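Local coordinates for protein putative TetR-family transcriptional regulator (Syntrophomonas wolfei subsp. wolfei, PDB 3LWJ) that probably binds DNA through a predicted helix-turn-helix motif and so regulates transcription, as a TetR-family regulator, at residues A[86-97]-A[183-194]. Numbering follows the deposited sequence.
Sequences YERFIETKRLTM and IEMVLSFHKTLA. With EDO (1,2-ethanediol), chain B.
Lys93 lays its aliphatic chain over one face of the His190 imidazole, with CG 3.5 Å from the ring centroid and almost on the ring normal, a CH-pi contact at the middle of two antiparallel helices of the all-helical TetR-family regulatory domain. The segments 86-97 and 183-194 run at 158° to each other, their axes 9.3 Å apart. Phe189 covers the other face of the imidazole, while His190 ND1 donates to Val186 O one turn back (2.7 Å), which fixes the ring's rotation; NE2 is buried without a partner. The imidazole also turns its edge toward the face of Phe89 in an offset edge-to-face pair, planes at 75°. Bends at chi2 (-52°) and again at chi4 carry the lysine across the imidazole and then back to its own helix, where NZ donates to Phe89 O and Thr92 OG1 and, weakly, to a bound 1,2-ethanediol. Replacing this lysine with an alanine is likely to uncover that face of His190 and leave Phe89 O without its side-chain donor. Toward one end of the contact, the side chains of Met97 (a selenomethionine) and Val186 reach toward each other tip to tip, CG nearest CG2; toward the other, Ala194 CB lies at the edge of the Tyr86 ring, 3.6 Å from CE1. Beyond these helices, helix 153-173 adjoins Lys93 and His190 through Glu164 and Ile160, and Leu197 of the second subunit packs on Phe89. Glu91 holds the Arg94 guanidinium side-on, through NE and NH2, and Leu187 CD1 sits over one face of that group, 3.3 Å from NH1.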
loop_
_atom_site.group_PDB
_atom_site.type_symbol
_atom_site.label_atom_id
_atom_site.label_comp_id
_atom_site.label_asym_id
_atom_site.label_seq_id
_atom_site.Cartn_x
_atom_site.Cartn_y
_atom_site.Cartn_z
ATOM N N TYR A 86 -6.682 19.150 -16.176
ATOM C CA TYR A 86 -7.467 18.800 -14.996
ATOM C C TYR A 86 -8.453 17.678 -15.281
ATOM O O TYR A 86 -8.622 16.764 -14.466
ATOM C CB TYR A 86 -8.257 20.002 -14.427
ATOM C CG TYR A 86 -9.158 19.578 -13.276
ATOM C CD1 TYR A 86 -8.621 19.285 -12.023
ATOM C CD2 TYR A 86 -10.517 19.380 -13.460
ATOM C CE1 TYR A 86 -9.421 18.860 -10.978
ATOM C CE2 TYR A 86 -11.327 18.950 -12.413
ATOM C CZ TYR A 86 -10.765 18.702 -11.176
ATOM O OH TYR A 86 -11.555 18.274 -10.142
ATOM N N GLU A 87 -9.138 17.762 -16.420
ATOM C CA GLU A 87 -10.018 16.676 -16.827
ATOM C C GLU A 87 -9.228 15.395 -16.922
ATOM O O GLU A 87 -9.679 14.342 -16.439
ATOM C CB GLU A 87 -10.688 16.968 -18.165
ATOM C CG GLU A 87 -11.831 16.029 -18.469
ATOM C CD GLU A 87 -13.115 16.370 -17.725
ATOM O OE1 GLU A 87 -13.361 17.543 -17.399
ATOM O OE2 GLU A 87 -13.900 15.451 -17.481
ATOM N N ARG A 88 -8.045 15.476 -17.528
ATOM C CA ARG A 88 -7.142 14.325 -17.602
ATOM C C ARG A 88 -6.750 13.771 -16.210
ATOM O O ARG A 88 -6.706 12.551 -15.993
ATOM C CB ARG A 88 -5.857 14.710 -18.331
ATOM C CG ARG A 88 -5.969 15.025 -19.823
ATOM C CD ARG A 88 -4.594 15.330 -20.367
ATOM N NE ARG A 88 -4.579 15.511 -21.820
ATOM C CZ ARG A 88 -3.474 15.530 -22.554
ATOM N NH1 ARG A 88 -2.279 15.379 -21.994
ATOM N NH2 ARG A 88 -3.565 15.707 -23.858
ATOM N N PHE A 89 -6.457 14.683 -15.282
ATOM C CA PHE A 89 -5.983 14.330 -13.946
ATOM C C PHE A 89 -6.968 13.417 -13.247
ATOM O O PHE A 89 -6.590 12.384 -12.697
ATOM C CB PHE A 89 -5.764 15.609 -13.122
ATOM C CG PHE A 89 -5.093 15.386 -11.807
ATOM C CD1 PHE A 89 -3.781 14.952 -11.754
ATOM C CD2 PHE A 89 -5.778 15.605 -10.617
ATOM C CE1 PHE A 89 -3.164 14.729 -10.555
ATOM C CE2 PHE A 89 -5.146 15.399 -9.400
ATOM C CZ PHE A 89 -3.837 14.957 -9.374
ATOM N N ILE A 90 -8.233 13.789 -13.298
ATOM C CA ILE A 90 -9.278 12.983 -12.701
ATOM C C ILE A 90 -9.555 11.734 -13.491
ATOM O O ILE A 90 -9.515 10.626 -12.935
ATOM C CB ILE A 90 -10.593 13.730 -12.567
ATOM C CG1 ILE A 90 -10.378 15.016 -11.773
ATOM C CG2 ILE A 90 -11.577 12.853 -11.894
ATOM C CD1 ILE A 90 -9.619 14.828 -10.441
ATOM N N GLU A 91 -9.897 11.895 -14.769
ATOM C CA GLU A 91 -10.406 10.760 -15.529
ATOM C C GLU A 91 -9.376 9.685 -15.728
ATOM O O GLU A 91 -9.756 8.515 -15.863
ATOM C CB GLU A 91 -10.919 11.155 -16.918
ATOM C CG GLU A 91 -12.342 11.520 -16.989
ATOM C CD GLU A 91 -13.283 10.556 -16.301
ATOM O OE1 GLU A 91 -13.354 9.350 -16.651
ATOM O OE2 GLU A 91 -13.986 11.059 -15.410
ATOM N N THR A 92 -8.089 10.050 -15.795
ATOM C CA THR A 92 -7.073 9.007 -15.943
ATOM C C THR A 92 -7.073 8.041 -14.724
ATOM O O THR A 92 -6.733 6.884 -14.863
ATOM C CB THR A 92 -5.654 9.532 -16.198
ATOM O OG1 THR A 92 -5.298 10.568 -15.250
ATOM C CG2 THR A 92 -5.538 10.075 -17.644
ATOM N N LYS A 93 -7.491 8.533 -13.564
ATOM C CA LYS A 93 -7.512 7.679 -12.365
ATOM C C LYS A 93 -8.658 6.681 -12.517
ATOM O O LYS A 93 -8.474 5.492 -12.328
ATOM C CB LYS A 93 -7.636 8.525 -11.106
ATOM C CG LYS A 93 -6.603 9.624 -10.959
ATOM C CD LYS A 93 -5.184 9.140 -11.106
ATOM C CE LYS A 93 -4.251 10.314 -11.209
ATOM N NZ LYS A 93 -4.253 10.973 -12.557
ATOM N N ARG A 94 -9.818 7.144 -12.975
ATOM C CA ARG A 94 -10.883 6.208 -13.298
ATOM C C ARG A 94 -10.453 5.167 -14.349
ATOM O O ARG A 94 -10.641 3.960 -14.143
ATOM C CB ARG A 94 -12.156 6.926 -13.721
ATOM C CG ARG A 94 -13.153 5.998 -14.329
ATOM C CD ARG A 94 -14.615 6.450 -14.206
ATOM N NE ARG A 94 -14.838 7.886 -14.312
ATOM C CZ ARG A 94 -15.707 8.562 -13.567
ATOM N NH1 ARG A 94 -16.420 7.922 -12.644
ATOM N NH2 ARG A 94 -15.870 9.881 -13.745
ATOM N N LEU A 95 -9.873 5.620 -15.461
ATOM C CA LEU A 95 -9.320 4.683 -16.444
ATOM C C LEU A 95 -8.421 3.657 -15.824
ATOM O O LEU A 95 -8.542 2.479 -16.152
ATOM C CB LEU A 95 -8.484 5.371 -17.539
ATOM C CG LEU A 95 -9.226 5.929 -18.715
ATOM C CD1 LEU A 95 -8.223 6.546 -19.689
ATOM C CD2 LEU A 95 -10.104 4.848 -19.369
ATOM N N THR A 96 -7.482 4.090 -14.973
ATOM C CA THR A 96 -6.537 3.155 -14.394
ATOM C C THR A 96 -7.297 2.146 -13.564
ATOM O O THR A 96 -7.034 0.950 -13.648
ATOM C CB THR A 96 -5.485 3.843 -13.494
ATOM O OG1 THR A 96 -4.750 4.797 -14.257
ATOM C CG2 THR A 96 -4.559 2.810 -12.893
HETATM N N MSE A 97 -8.238 2.634 -12.764
HETATM C CA MSE A 97 -8.991 1.752 -11.850
HETATM C C MSE A 97 -9.786 0.730 -12.711
HETATM O O MSE A 97 -9.945 -0.448 -12.328
HETATM C CB MSE A 97 -9.937 2.535 -10.886
HETATM C CG MSE A 97 -9.335 3.274 -9.545
HETATM SE SE MSE A 97 -7.540 2.639 -9.119
HETATM C CE MSE A 97 -7.963 1.351 -7.720
ATOM N N ILE A 183 -13.644 3.214 -6.813
ATOM C CA ILE A 183 -13.494 4.204 -7.861
ATOM C C ILE A 183 -13.807 5.590 -7.262
ATOM O O ILE A 183 -12.983 6.522 -7.394
ATOM C CB ILE A 183 -14.367 3.865 -9.091
ATOM C CG1 ILE A 183 -13.838 2.585 -9.757
ATOM C CG2 ILE A 183 -14.391 5.029 -10.081
ATOM C CD1 ILE A 183 -14.806 1.985 -10.845
ATOM N N GLU A 184 -14.930 5.699 -6.533
ATOM C CA GLU A 184 -15.345 6.997 -5.929
ATOM C C GLU A 184 -14.280 7.550 -4.982
ATOM O O GLU A 184 -13.957 8.729 -5.033
ATOM C CB GLU A 184 -16.696 6.887 -5.195
ATOM C CG GLU A 184 -17.074 8.129 -4.368
HETATM N N MSE A 185 -13.731 6.688 -4.130
HETATM C CA MSE A 185 -12.703 7.117 -3.180
HETATM C C MSE A 185 -11.528 7.722 -3.910
HETATM O O MSE A 185 -11.019 8.781 -3.531
HETATM C CB MSE A 185 -12.210 5.908 -2.376
HETATM C CG MSE A 185 -11.035 6.195 -1.416
HETATM SE SE MSE A 185 -10.474 4.565 -0.579
HETATM C CE MSE A 185 -12.056 4.318 0.478
ATOM N N VAL A 186 -11.049 6.997 -4.917
ATOM C CA VAL A 186 -9.881 7.402 -5.621
ATOM C C VAL A 186 -10.133 8.735 -6.326
ATOM O O VAL A 186 -9.306 9.629 -6.264
ATOM C CB VAL A 186 -9.408 6.304 -6.569
ATOM C CG1 VAL A 186 -8.394 6.832 -7.500
ATOM C CG2 VAL A 186 -8.828 5.055 -5.787
ATOM N N LEU A 187 -11.277 8.895 -6.964
ATOM C CA LEU A 187 -11.585 10.158 -7.669
ATOM C C LEU A 187 -11.774 11.307 -6.706
ATOM O O LEU A 187 -11.352 12.422 -6.962
ATOM C CB LEU A 187 -12.854 10.021 -8.522
ATOM C CG LEU A 187 -12.840 8.920 -9.574
ATOM C CD1 LEU A 187 -14.237 8.858 -10.293
ATOM C CD2 LEU A 187 -11.685 9.095 -10.513
ATOM N N SER A 188 -12.403 11.029 -5.584
ATOM C CA SER A 188 -12.611 12.069 -4.582
ATOM C C SER A 188 -11.290 12.557 -4.063
ATOM O O SER A 188 -11.087 13.748 -3.971
ATOM C CB SER A 188 -13.446 11.566 -3.409
ATOM O OG SER A 188 -13.660 12.632 -2.482
ATOM N N PHE A 189 -10.375 11.634 -3.713
ATOM C CA PHE A 189 -9.068 12.071 -3.241
ATOM C C PHE A 189 -8.314 12.961 -4.262
ATOM O O PHE A 189 -7.674 14.000 -3.891
ATOM C CB PHE A 189 -8.180 10.863 -2.893
ATOM C CG PHE A 189 -6.717 11.197 -2.921
ATOM C CD1 PHE A 189 -6.166 11.951 -1.907
ATOM C CD2 PHE A 189 -5.913 10.838 -3.993
ATOM C CE1 PHE A 189 -4.833 12.309 -1.946
ATOM C CE2 PHE A 189 -4.555 11.155 -4.008
ATOM C CZ PHE A 189 -4.021 11.894 -3.003
ATOM N N HIS A 190 -8.315 12.557 -5.532
ATOM C CA HIS A 190 -7.595 13.342 -6.568
ATOM C C HIS A 190 -8.213 14.720 -6.787
ATOM O O HIS A 190 -7.491 15.709 -7.004
ATOM C CB HIS A 190 -7.471 12.573 -7.876
ATOM C CG HIS A 190 -6.511 11.436 -7.789
ATOM N ND1 HIS A 190 -6.899 10.166 -7.418
ATOM C CD2 HIS A 190 -5.178 11.380 -7.979
ATOM C CE1 HIS A 190 -5.845 9.374 -7.408
ATOM N NE2 HIS A 190 -4.788 10.084 -7.741
ATOM N N LYS A 191 -9.540 14.810 -6.630
ATOM C CA LYS A 191 -10.229 16.097 -6.666
ATOM C C LYS A 191 -9.740 17.009 -5.548
ATOM O O LYS A 191 -9.354 18.157 -5.789
ATOM C CB LYS A 191 -11.749 15.942 -6.601
ATOM C CG LYS A 191 -12.518 17.305 -6.425
ATOM C CD LYS A 191 -13.907 17.151 -5.725
ATOM C CE LYS A 191 -13.831 16.619 -4.259
ATOM N NZ LYS A 191 -13.123 17.503 -3.280
ATOM N N THR A 192 -9.762 16.496 -4.332
ATOM C CA THR A 192 -9.272 17.272 -3.189
ATOM C C THR A 192 -7.793 17.636 -3.316
ATOM O O THR A 192 -7.383 18.747 -2.952
ATOM C CB THR A 192 -9.475 16.529 -1.889
ATOM O OG1 THR A 192 -10.872 16.271 -1.706
ATOM C CG2 THR A 192 -8.986 17.338 -0.719
ATOM N N LEU A 193 -6.985 16.704 -3.799
ATOM C CA LEU A 193 -5.551 16.977 -4.022
ATOM C C LEU A 193 -5.334 18.149 -4.983
ATOM O O LEU A 193 -4.445 19.015 -4.772
ATOM C CB LEU A 193 -4.825 15.708 -4.545
ATOM C CG LEU A 193 -3.398 15.800 -5.090
ATOM C CD1 LEU A 193 -2.522 16.382 -4.013
ATOM C CD2 LEU A 193 -2.846 14.392 -5.624
ATOM N N ALA A 194 -6.140 18.153 -6.039
ATOM C CA ALA A 194 -6.159 19.196 -7.061
ATOM C C ALA A 194 -6.548 20.575 -6.515
ATOM O O ALA A 194 -5.835 21.567 -6.725
ATOM C CB ALA A 194 -7.127 18.787 -8.176
HETATM C C1 EDO B . -0.215 10.675 -14.297
HETATM O O1 EDO B . -0.938 10.179 -15.454
HETATM C C2 EDO B . -0.986 11.186 -13.075
HETATM O O2 EDO B . -1.804 12.348 -13.304
#